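Local atomic coordinates of transmembrane beta-barrels (Synthetic construct, PDB entry 6X9Z), a protein that is a computationally designed transmembrane beta-barrel, an eight-stranded antiparallel barrel made to fold into and span a lipid bilayer, with no natural function assigned. Residues Tyr92-Ser95 with Pro96-Leu100. Residues are numbered along the deposited sequence; the frame is centred on the assembly and turned at random.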
# COMPACT_ATOMS: atom_id res chain seq x y z
N TYR A 92 4.42 11.02 -1.15
CA TYR A 92 4.98 12.37 -1.11
C TYR A 92 6.50 12.23 -1.02
O TYR A 92 7.04 11.91 0.04
CB TYR A 92 4.41 13.15 0.06
CG TYR A 92 2.91 13.34 -0.02
CD1 TYR A 92 2.04 12.39 0.51
CD2 TYR A 92 2.37 14.45 -0.65
CE1 TYR A 92 0.67 12.56 0.43
CE2 TYR A 92 1.00 14.62 -0.74
CZ TYR A 92 0.16 13.68 -0.20
OH TYR A 92 -1.20 13.87 -0.30
N ARG A 93 7.18 12.45 -2.14
CA ARG A 93 8.63 12.34 -2.17
C ARG A 93 9.27 13.35 -1.22
O ARG A 93 8.94 14.54 -1.25
CB ARG A 93 9.14 12.54 -3.60
CG ARG A 93 10.56 13.10 -3.72
CD ARG A 93 10.54 14.61 -3.94
NE ARG A 93 11.61 15.08 -4.80
CZ ARG A 93 11.71 16.33 -5.25
NH1 ARG A 93 12.71 16.68 -6.04
NH2 ARG A 93 10.79 17.23 -4.90
N VAL A 94 10.16 12.87 -0.36
CA VAL A 94 10.95 13.74 0.50
C VAL A 94 12.44 13.64 0.24
O VAL A 94 13.19 14.52 0.68
CB VAL A 94 10.65 13.48 2.00
CG1 VAL A 94 9.24 13.92 2.33
CG2 VAL A 94 10.86 12.02 2.34
N SER A 95 12.89 12.61 -0.46
CA SER A 95 14.27 12.52 -0.91
C SER A 95 14.30 11.65 -2.15
O SER A 95 13.28 11.05 -2.52
CB SER A 95 15.17 11.93 0.19
OG SER A 95 15.15 10.51 0.14
N PRO A 96 15.44 11.58 -2.84
CA PRO A 96 15.56 10.61 -3.94
C PRO A 96 15.40 9.18 -3.48
O PRO A 96 15.12 8.30 -4.31
CB PRO A 96 16.96 10.88 -4.49
CG PRO A 96 17.19 12.32 -4.18
CD PRO A 96 16.56 12.54 -2.84
N ASN A 97 15.58 8.92 -2.19
CA ASN A 97 15.50 7.58 -1.63
C ASN A 97 14.21 7.31 -0.89
O ASN A 97 13.85 6.14 -0.73
CB ASN A 97 16.68 7.36 -0.67
CG ASN A 97 17.20 5.96 -0.73
OD1 ASN A 97 16.66 5.12 -1.45
ND2 ASN A 97 18.26 5.68 0.02
N LEU A 98 13.50 8.34 -0.44
CA LEU A 98 12.45 8.19 0.55
C LEU A 98 11.21 8.96 0.14
O LEU A 98 11.28 10.00 -0.52
CB LEU A 98 12.93 8.69 1.91
CG LEU A 98 11.99 8.52 3.11
CD1 LEU A 98 11.68 7.06 3.36
CD2 LEU A 98 12.63 9.16 4.33
N ALA A 99 10.06 8.44 0.56
CA ALA A 99 8.78 9.08 0.31
C ALA A 99 7.86 8.79 1.49
O ALA A 99 7.92 7.72 2.08
CB ALA A 99 8.15 8.59 -1.00
N LEU A 100 7.03 9.77 1.82
CA LEU A 100 6.00 9.59 2.83
C LEU A 100 4.75 9.04 2.17
O LEU A 100 4.37 9.46 1.07
CB LEU A 100 5.69 10.90 3.55
CG LEU A 100 6.94 11.59 4.08
CD1 LEU A 100 6.56 12.91 4.72
CD2 LEU A 100 7.67 10.69 5.06
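Leu98 O takes two backbone bonds where strand 82-93 turns back into strand 98-106: Val94 N and Ser95 N each lie 3.1 Å from it, both tilted off its carbonyl plane toward the same face. Two successive N-H groups sharing one carbonyl across the hairpin give the pattern of a classic beta bulge, and they bring the chain into the four-residue turn Ser95-Pro96-Asn97-Leu98. Pro96 and Asn97 occupy its two corners with type I backbone angles; the closing bond from Leu98 N to Ser95 O is weak.

The Ser95 hydroxyl supplies a second tie. With chi1 at 86°, Ser95 OG sits between its own backbone N and carbonyl carbon and leans over the turn, where it accepts from Asn97 N at 2.9 Å, as in an ST turn. Leu98 N also approaches Ser95 OG, at 2.8 Å, but the bond is bent and weak.

Beyond the bulge the strands pair regularly. Tyr92 N reaches Leu100 O at 2.7 Å, and Leu100 N returns a bond to Tyr92 O. Val94 spreads its methyls over two leucines: CG1 meets Leu100 CG at 3.7 Å, the side chains crossing at about a right angle, while CG2 lies beside Leu98 CG at 3.8 Å. Tyr92 and Leu100 share a surface face that probably meets lipid or its boundary, whereas Ala99 is buried on the face it shares with Arg93, whose guanidinium forms a salt bridge with Asp65.

Leu98 O thus satisfies two successive N-H groups and Ser95 OG takes that of Asn97, whose backbone also bonds to Lys121 on the next strand, consistent with a compact connection designed to close a barrel hairpin.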